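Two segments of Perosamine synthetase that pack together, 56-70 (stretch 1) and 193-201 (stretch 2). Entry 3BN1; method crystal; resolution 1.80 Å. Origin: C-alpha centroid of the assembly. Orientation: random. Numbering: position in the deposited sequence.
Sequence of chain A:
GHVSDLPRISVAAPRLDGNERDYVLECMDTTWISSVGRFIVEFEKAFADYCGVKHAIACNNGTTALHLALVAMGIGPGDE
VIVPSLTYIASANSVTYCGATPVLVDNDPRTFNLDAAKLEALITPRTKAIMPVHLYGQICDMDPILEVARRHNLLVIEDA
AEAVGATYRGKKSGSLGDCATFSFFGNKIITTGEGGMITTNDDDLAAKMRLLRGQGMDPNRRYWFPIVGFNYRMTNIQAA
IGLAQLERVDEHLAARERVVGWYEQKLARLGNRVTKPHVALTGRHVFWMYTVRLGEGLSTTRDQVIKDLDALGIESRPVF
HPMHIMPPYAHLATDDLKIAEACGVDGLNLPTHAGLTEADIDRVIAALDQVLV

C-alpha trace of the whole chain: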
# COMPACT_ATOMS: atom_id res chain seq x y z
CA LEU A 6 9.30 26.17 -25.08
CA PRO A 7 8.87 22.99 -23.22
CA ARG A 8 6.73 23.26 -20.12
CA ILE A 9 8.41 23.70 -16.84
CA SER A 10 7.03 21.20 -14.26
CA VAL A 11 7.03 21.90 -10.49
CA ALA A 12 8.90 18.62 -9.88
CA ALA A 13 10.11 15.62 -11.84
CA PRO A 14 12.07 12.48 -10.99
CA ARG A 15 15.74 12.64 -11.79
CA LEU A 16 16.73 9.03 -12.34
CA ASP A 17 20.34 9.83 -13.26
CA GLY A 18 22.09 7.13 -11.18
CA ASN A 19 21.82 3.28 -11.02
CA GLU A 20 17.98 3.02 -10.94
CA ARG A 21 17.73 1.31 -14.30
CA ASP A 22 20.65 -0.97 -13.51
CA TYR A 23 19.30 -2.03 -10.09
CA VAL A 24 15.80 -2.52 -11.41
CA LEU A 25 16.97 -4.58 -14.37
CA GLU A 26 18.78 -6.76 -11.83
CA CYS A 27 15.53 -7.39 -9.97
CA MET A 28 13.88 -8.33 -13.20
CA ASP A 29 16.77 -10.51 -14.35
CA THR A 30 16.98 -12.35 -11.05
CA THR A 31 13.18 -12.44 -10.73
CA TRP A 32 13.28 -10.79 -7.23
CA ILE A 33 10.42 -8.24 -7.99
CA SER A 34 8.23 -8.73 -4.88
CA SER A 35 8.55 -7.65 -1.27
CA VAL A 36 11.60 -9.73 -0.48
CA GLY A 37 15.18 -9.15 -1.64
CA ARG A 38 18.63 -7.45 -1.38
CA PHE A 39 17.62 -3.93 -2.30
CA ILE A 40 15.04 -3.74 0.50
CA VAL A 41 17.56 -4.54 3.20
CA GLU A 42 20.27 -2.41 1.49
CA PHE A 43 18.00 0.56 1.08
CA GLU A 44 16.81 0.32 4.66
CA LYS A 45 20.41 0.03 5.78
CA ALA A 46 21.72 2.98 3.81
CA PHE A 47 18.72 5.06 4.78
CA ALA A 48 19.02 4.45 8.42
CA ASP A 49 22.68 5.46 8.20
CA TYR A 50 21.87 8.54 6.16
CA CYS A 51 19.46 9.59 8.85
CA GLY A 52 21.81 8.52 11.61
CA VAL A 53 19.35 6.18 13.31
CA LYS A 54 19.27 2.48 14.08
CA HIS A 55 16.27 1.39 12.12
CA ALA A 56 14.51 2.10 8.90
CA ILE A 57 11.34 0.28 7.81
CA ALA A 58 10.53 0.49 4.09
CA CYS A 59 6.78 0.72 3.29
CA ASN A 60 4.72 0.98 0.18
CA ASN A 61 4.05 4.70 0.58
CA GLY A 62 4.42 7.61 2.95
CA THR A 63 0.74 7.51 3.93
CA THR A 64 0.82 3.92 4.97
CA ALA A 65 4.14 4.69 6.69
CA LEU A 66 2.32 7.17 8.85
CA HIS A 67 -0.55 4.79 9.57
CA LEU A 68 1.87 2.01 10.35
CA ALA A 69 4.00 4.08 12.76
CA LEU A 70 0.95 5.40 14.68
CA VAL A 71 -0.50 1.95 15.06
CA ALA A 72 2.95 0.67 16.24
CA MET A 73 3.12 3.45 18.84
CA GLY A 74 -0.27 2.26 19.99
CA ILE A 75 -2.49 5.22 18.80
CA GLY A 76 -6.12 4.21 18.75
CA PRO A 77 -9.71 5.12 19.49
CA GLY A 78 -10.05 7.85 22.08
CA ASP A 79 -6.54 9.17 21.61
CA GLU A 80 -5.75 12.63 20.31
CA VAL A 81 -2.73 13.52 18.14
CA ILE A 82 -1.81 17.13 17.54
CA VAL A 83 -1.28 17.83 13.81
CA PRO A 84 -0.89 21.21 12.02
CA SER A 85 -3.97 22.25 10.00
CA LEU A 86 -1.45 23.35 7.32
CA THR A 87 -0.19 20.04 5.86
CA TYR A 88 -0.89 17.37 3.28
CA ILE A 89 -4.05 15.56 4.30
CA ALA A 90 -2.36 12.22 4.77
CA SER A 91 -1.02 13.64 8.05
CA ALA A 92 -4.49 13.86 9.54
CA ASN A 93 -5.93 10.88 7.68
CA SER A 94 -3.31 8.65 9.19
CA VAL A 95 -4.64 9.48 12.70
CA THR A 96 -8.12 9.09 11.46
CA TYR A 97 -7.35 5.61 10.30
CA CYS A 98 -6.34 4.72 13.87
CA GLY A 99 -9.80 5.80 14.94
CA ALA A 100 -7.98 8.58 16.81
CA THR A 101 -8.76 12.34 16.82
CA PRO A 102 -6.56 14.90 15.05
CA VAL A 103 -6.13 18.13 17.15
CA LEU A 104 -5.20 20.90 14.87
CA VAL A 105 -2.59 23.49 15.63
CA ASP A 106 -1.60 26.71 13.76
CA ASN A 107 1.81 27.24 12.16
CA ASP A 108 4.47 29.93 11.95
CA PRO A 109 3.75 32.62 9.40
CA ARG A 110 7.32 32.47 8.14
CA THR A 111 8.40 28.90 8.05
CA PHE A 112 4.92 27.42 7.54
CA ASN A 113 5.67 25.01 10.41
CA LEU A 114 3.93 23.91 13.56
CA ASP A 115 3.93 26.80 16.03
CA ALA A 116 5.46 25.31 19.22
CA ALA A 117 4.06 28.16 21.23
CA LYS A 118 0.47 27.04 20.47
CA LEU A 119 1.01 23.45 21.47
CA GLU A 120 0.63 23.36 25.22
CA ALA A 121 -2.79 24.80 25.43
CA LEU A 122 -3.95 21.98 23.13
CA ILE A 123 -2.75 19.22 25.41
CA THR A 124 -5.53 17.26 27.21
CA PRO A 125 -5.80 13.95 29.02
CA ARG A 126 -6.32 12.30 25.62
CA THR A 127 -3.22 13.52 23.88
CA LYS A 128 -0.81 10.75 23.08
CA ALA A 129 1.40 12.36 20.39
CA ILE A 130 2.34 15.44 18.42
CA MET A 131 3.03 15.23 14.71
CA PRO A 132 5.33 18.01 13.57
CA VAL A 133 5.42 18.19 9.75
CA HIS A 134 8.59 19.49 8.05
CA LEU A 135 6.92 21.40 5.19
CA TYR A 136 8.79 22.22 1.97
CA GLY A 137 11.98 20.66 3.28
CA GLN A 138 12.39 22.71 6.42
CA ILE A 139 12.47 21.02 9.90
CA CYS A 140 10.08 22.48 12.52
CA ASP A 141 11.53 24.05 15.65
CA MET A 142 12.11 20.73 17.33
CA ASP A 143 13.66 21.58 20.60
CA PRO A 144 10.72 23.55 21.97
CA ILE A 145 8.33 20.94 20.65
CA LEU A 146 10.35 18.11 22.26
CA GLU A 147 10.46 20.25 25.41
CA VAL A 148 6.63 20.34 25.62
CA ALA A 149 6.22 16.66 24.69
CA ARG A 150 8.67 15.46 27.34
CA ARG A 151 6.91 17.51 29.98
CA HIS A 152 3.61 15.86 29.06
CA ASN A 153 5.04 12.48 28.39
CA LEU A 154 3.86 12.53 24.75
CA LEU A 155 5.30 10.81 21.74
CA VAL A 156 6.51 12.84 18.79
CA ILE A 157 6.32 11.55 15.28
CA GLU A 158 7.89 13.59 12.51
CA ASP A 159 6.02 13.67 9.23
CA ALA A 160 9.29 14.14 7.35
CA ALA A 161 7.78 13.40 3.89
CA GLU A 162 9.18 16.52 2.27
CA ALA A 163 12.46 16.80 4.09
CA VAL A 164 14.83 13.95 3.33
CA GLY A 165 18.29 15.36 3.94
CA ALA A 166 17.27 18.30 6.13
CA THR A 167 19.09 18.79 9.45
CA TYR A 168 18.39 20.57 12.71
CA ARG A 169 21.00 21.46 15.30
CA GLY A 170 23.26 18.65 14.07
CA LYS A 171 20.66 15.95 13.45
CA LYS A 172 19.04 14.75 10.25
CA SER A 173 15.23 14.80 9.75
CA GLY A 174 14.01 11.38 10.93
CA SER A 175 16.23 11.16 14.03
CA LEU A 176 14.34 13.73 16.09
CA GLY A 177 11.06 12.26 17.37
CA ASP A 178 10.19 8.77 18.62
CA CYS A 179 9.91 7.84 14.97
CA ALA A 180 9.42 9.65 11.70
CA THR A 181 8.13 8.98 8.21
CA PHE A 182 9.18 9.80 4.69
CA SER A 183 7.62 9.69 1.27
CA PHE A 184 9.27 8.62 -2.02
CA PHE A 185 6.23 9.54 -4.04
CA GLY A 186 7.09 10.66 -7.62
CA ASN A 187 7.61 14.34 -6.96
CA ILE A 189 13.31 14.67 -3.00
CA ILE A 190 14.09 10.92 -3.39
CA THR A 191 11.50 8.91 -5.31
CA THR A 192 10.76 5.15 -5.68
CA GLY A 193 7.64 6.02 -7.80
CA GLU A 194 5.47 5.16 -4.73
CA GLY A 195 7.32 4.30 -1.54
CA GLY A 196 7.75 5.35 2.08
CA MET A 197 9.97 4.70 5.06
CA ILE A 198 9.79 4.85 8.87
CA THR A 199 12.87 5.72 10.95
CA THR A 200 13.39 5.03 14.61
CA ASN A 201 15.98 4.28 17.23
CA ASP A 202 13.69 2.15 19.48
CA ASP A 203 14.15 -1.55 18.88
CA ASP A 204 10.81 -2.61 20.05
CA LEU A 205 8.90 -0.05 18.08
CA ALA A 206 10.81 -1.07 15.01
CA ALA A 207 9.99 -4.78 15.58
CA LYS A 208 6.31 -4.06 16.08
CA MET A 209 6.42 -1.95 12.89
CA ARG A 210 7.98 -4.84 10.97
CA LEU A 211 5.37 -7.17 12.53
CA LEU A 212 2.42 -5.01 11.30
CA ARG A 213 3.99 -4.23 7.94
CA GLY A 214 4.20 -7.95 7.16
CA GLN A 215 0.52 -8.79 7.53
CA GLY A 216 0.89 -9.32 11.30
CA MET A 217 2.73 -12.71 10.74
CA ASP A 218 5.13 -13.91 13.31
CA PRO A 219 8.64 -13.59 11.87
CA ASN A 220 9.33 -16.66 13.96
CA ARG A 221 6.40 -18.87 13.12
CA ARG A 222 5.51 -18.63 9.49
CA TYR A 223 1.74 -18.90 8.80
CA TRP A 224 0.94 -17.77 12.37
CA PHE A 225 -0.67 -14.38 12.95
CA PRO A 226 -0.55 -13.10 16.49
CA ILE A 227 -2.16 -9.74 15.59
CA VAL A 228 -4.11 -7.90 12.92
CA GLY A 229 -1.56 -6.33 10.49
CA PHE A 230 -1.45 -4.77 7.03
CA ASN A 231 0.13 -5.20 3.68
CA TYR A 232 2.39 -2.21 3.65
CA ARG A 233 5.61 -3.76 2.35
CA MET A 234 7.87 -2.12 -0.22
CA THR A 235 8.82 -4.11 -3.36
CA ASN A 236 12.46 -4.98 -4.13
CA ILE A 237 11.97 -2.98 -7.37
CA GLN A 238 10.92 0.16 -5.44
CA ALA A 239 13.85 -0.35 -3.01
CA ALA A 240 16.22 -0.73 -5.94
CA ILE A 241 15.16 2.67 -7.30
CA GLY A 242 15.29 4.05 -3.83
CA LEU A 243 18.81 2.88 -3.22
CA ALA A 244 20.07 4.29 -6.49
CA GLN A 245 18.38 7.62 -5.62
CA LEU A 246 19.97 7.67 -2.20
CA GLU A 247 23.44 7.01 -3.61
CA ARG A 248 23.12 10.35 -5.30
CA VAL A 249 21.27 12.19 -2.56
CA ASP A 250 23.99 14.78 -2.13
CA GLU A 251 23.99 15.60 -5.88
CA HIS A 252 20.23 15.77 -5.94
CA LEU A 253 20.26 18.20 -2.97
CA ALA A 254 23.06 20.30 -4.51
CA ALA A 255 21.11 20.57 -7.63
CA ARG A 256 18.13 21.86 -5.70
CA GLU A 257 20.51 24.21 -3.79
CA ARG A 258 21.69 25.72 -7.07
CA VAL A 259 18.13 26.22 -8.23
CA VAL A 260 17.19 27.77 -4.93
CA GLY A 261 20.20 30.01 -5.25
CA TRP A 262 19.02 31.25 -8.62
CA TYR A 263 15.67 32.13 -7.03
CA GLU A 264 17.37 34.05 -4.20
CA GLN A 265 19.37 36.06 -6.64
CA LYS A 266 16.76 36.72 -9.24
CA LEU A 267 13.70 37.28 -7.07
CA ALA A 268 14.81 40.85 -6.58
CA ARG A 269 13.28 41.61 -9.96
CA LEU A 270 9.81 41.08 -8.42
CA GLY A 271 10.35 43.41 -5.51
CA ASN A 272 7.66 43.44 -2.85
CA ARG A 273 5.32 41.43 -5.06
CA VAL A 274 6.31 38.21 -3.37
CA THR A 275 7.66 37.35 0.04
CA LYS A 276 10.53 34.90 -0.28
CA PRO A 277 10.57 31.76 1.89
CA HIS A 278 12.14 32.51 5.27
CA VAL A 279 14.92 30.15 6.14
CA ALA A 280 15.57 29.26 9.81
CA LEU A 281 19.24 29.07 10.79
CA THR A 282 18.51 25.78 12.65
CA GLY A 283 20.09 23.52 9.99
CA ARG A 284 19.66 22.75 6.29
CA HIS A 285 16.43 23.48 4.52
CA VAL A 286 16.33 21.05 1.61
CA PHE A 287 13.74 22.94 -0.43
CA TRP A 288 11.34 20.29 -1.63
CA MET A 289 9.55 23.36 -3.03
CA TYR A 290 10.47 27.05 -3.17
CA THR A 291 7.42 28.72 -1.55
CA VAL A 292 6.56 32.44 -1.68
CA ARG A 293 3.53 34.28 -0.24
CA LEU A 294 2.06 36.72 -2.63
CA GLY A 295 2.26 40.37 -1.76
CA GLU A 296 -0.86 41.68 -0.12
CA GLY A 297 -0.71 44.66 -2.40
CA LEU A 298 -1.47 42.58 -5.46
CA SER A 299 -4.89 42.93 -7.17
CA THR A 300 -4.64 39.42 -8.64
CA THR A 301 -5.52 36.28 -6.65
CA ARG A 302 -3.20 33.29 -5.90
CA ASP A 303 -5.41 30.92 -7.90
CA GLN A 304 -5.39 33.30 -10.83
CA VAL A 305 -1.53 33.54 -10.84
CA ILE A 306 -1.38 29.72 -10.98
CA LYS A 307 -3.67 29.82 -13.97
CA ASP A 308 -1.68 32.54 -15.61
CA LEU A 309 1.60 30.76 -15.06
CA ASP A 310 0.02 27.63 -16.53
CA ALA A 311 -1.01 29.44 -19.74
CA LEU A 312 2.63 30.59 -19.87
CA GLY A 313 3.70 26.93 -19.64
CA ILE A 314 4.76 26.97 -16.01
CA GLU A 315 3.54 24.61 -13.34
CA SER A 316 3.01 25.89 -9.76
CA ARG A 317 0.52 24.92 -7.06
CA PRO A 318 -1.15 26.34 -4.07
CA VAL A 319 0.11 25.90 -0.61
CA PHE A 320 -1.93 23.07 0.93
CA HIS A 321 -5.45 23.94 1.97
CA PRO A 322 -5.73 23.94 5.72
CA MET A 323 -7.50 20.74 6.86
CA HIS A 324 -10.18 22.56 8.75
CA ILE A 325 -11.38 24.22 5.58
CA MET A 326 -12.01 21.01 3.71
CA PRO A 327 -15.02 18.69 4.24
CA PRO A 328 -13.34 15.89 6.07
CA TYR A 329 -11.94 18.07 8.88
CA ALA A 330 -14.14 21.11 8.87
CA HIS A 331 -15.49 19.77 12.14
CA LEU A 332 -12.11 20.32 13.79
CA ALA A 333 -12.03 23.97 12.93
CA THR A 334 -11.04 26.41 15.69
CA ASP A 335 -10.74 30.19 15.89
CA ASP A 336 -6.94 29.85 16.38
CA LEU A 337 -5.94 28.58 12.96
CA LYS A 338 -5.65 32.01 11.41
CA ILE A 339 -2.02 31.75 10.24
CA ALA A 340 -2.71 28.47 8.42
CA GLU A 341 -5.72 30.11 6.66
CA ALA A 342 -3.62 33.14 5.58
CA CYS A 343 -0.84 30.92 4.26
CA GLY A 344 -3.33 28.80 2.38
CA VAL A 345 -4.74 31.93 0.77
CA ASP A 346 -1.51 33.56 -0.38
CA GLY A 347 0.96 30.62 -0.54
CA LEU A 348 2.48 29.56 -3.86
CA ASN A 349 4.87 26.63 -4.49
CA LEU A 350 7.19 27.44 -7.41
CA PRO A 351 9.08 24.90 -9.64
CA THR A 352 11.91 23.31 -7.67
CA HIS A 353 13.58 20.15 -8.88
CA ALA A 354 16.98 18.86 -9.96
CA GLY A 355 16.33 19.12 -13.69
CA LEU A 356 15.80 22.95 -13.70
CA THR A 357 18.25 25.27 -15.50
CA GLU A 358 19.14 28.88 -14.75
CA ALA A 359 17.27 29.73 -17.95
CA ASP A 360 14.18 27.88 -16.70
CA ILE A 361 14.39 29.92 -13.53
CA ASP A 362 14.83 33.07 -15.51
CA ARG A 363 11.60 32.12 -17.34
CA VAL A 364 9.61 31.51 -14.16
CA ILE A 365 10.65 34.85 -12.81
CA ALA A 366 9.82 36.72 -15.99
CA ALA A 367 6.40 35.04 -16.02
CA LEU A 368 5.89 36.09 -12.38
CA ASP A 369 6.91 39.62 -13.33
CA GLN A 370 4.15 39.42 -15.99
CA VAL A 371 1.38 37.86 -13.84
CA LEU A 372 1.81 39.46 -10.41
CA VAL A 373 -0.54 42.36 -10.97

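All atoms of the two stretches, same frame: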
# COMPACT_ATOMS: atom_id res chain seq x y z
N ALA A 56 15.33 1.49 9.95
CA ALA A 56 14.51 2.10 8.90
C ALA A 56 13.65 0.96 8.32
O ALA A 56 14.14 -0.14 8.01
CB ALA A 56 15.32 2.77 7.87
N ILE A 57 12.36 1.22 8.27
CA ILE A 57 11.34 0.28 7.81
C ILE A 57 10.66 0.78 6.54
O ILE A 57 9.91 1.75 6.57
CB ILE A 57 10.27 0.06 8.95
CG1 ILE A 57 10.88 -0.52 10.26
CG2 ILE A 57 9.18 -0.95 8.49
CD1 ILE A 57 11.48 0.50 11.28
N ALA A 58 11.00 0.14 5.42
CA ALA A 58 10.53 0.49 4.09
C ALA A 58 9.07 0.05 3.93
O ALA A 58 8.69 -1.07 4.25
CB ALA A 58 11.36 -0.22 3.06
N CYS A 59 8.25 0.95 3.43
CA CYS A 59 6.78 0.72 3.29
C CYS A 59 6.37 1.04 1.87
O CYS A 59 7.11 1.67 1.10
CB CYS A 59 6.14 1.79 4.18
SG CYS A 59 6.48 1.56 5.96
N ASN A 60 5.14 0.70 1.53
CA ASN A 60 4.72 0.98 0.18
C ASN A 60 4.38 2.42 -0.19
O ASN A 60 4.28 2.74 -1.36
CB ASN A 60 3.70 -0.03 -0.33
CG ASN A 60 2.52 -0.19 0.60
OD1 ASN A 60 1.59 -0.95 0.31
ND2 ASN A 60 2.55 0.48 1.74
N ASN A 61 4.23 3.27 0.81
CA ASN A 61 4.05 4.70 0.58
C ASN A 61 4.21 5.47 1.87
O ASN A 61 4.32 4.88 2.94
CB ASN A 61 2.90 5.10 -0.34
CG ASN A 61 1.53 4.76 0.24
OD1 ASN A 61 1.16 5.32 1.25
ND2 ASN A 61 0.78 3.86 -0.39
N GLY A 62 4.22 6.79 1.77
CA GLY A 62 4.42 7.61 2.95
C GLY A 62 3.13 7.72 3.77
O GLY A 62 3.15 8.01 4.94
N THR A 63 1.99 7.43 3.16
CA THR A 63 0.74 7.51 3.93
C THR A 63 0.57 6.27 4.79
O THR A 63 0.10 6.30 5.93
CB THR A 63 -0.42 7.59 2.91
OG1 THR A 63 -0.28 8.85 2.26
CG2 THR A 63 -1.78 7.59 3.63
N THR A 64 0.96 5.15 4.20
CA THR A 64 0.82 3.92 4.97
C THR A 64 1.90 3.86 6.07
O THR A 64 1.69 3.27 7.13
CB THR A 64 0.90 2.71 4.03
OG1 THR A 64 2.13 2.76 3.30
CG2 THR A 64 -0.27 2.74 3.01
N ALA A 65 3.03 4.51 5.79
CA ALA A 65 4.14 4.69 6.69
C ALA A 65 3.56 5.37 7.92
O ALA A 65 3.72 4.91 9.06
CB ALA A 65 5.19 5.62 6.04
N LEU A 66 2.90 6.51 7.70
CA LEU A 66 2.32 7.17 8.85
C LEU A 66 1.37 6.28 9.63
O LEU A 66 1.44 6.17 10.85
CB LEU A 66 1.56 8.40 8.35
CG LEU A 66 2.50 9.57 8.07
CD1 LEU A 66 1.76 10.73 7.27
CD2 LEU A 66 3.11 10.10 9.37
N HIS A 67 0.41 5.68 8.92
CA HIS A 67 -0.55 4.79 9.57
C HIS A 67 0.20 3.72 10.36
O HIS A 67 -0.07 3.50 11.54
CB HIS A 67 -1.55 4.12 8.53
CG HIS A 67 -2.61 3.24 9.16
ND1 HIS A 67 -3.24 2.21 8.49
CD2 HIS A 67 -3.18 3.28 10.40
CE1 HIS A 67 -4.12 1.63 9.30
NE2 HIS A 67 -4.10 2.26 10.46
N LEU A 68 1.14 3.05 9.69
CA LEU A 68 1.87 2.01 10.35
C LEU A 68 2.55 2.51 11.63
O LEU A 68 2.46 1.89 12.70
CB LEU A 68 2.92 1.44 9.39
CG LEU A 68 3.81 0.33 9.96
CD1 LEU A 68 2.92 -0.88 10.36
CD2 LEU A 68 4.76 -0.07 8.86
N ALA A 69 3.28 3.62 11.55
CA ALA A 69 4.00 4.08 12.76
C ALA A 69 3.03 4.41 13.92
O ALA A 69 3.29 4.14 15.11
CB ALA A 69 4.83 5.32 12.37
N LEU A 70 1.89 5.03 13.61
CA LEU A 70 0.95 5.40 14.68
C LEU A 70 0.43 4.13 15.34
O LEU A 70 0.29 4.01 16.56
CB LEU A 70 -0.25 6.11 14.09
CG LEU A 70 0.13 7.50 13.61
CD1 LEU A 70 -0.96 8.15 12.74
CD2 LEU A 70 0.62 8.46 14.75
N GLY A 193 8.90 6.08 -7.05
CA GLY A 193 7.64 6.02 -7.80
C GLY A 193 6.50 6.19 -6.75
O GLY A 193 5.78 7.21 -6.72
N GLU A 194 6.35 5.17 -5.91
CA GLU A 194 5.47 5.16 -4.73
C GLU A 194 6.37 4.44 -3.72
O GLU A 194 6.96 3.41 -4.04
CB GLU A 194 4.15 4.37 -4.95
CG GLU A 194 3.02 5.06 -5.73
CD GLU A 194 2.20 6.14 -4.97
OE1 GLU A 194 2.39 6.42 -3.76
OE2 GLU A 194 1.34 6.78 -5.63
N GLY A 195 6.50 4.97 -2.51
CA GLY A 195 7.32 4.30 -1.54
C GLY A 195 7.33 5.15 -0.30
O GLY A 195 6.96 6.31 -0.37
N GLY A 196 7.74 4.59 0.83
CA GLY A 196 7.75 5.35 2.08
C GLY A 196 8.79 4.69 3.03
O GLY A 196 9.31 3.59 2.80
N MET A 197 9.07 5.33 4.14
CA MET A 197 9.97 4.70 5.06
C MET A 197 9.66 5.22 6.46
O MET A 197 9.24 6.38 6.63
CB MET A 197 11.39 5.13 4.68
CG MET A 197 12.51 4.56 5.61
SD MET A 197 12.95 2.92 4.92
CE MET A 197 13.78 3.21 3.41
N ILE A 198 9.87 4.38 7.47
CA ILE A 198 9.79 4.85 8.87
C ILE A 198 11.19 4.74 9.48
O ILE A 198 11.86 3.70 9.30
CB ILE A 198 8.85 3.97 9.78
CG1 ILE A 198 7.49 3.80 9.10
CG2 ILE A 198 8.74 4.54 11.23
CD1 ILE A 198 6.66 2.73 9.77
N THR A 199 11.59 5.75 10.26
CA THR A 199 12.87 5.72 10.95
C THR A 199 12.64 5.81 12.46
O THR A 199 11.66 6.38 12.93
CB THR A 199 13.84 6.81 10.48
OG1 THR A 199 13.22 8.08 10.66
CG2 THR A 199 14.24 6.64 9.02
N THR A 200 13.47 5.07 13.19
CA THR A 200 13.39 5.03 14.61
C THR A 200 14.62 4.46 15.28
O THR A 200 15.39 3.72 14.67
CB THR A 200 12.15 4.28 15.13
OG1 THR A 200 12.00 4.56 16.53
CG2 THR A 200 12.29 2.73 14.95
N ASN A 201 14.85 4.86 16.52
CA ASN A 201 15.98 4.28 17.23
C ASN A 201 15.53 3.17 18.17
O ASN A 201 16.33 2.33 18.51
CB ASN A 201 16.81 5.33 17.97
CG ASN A 201 17.76 6.10 17.02
OD1 ASN A 201 18.55 5.51 16.28
ND2 ASN A 201 17.62 7.42 17.00

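Two antiparallel strands, 56-59 and 196-200, join these segments through four backbone hydrogen bonds. Ile57 N donates to Ile198 O at 2.7 Å, and Ile198 N returns a bond to Ile57 O at 2.8 Å. The next such pair is Cys59 with Gly196. Cys59 N donates to Gly196 O at 2.9 Å, and Gly196 N donates to Cys59 O at 3.0 Å, the latter at a more bent angle of 136°. CA-H...O contacts supplement this ladder, the shortest from Ala56 CA to Ile198 O at 3.1 Å.

After Cys59 the chain turns into helix 62-70. Asn61 caps the helix: its OD1 accepts from Thr64 N at 3.0 Å and, weakly, from Thr63 N at 3.0 Å. The backbone here lies close against stretch 2, with Asn61 CA 3.4 Å from Gly195 C. Gly196 suits this tight passage. An ideal CB on Gly196 would lie 2.1 Å from Asn61 O and 2.7 Å from Gly62 N, both clashes.

The side chains alternate between the two sheet faces. Ala56, Ala58, Met197 and Thr199 share one face. There the small alanines leave room for the Met197 thioether, whose SD lies 3.8 Å from Ala56 CB and 4.0 Å from Ala58 CB.

Ile57, Cys59 and Ile198 share the other face, which the helix covers. Ile198 is the centre of the packing and has the largest area covered by the other stretch, 127 Å². Ile198 CG1 lies 4.0 Å from Cys59 SG and 4.2 Å from Ala65 CB. Ile198 CD1 reaches Leu68 CD2 at 3.5 Å and Ala69 CB at 4.1 Å. Ala65, Leu68 and Ala69 all point toward the strand; the alanines put only a methyl group between the helix backbone and the strand, and the axes of helix 62-70 and strand 196-200 come within 6.7 Å. In all, 655 Å² is buried between the stretches.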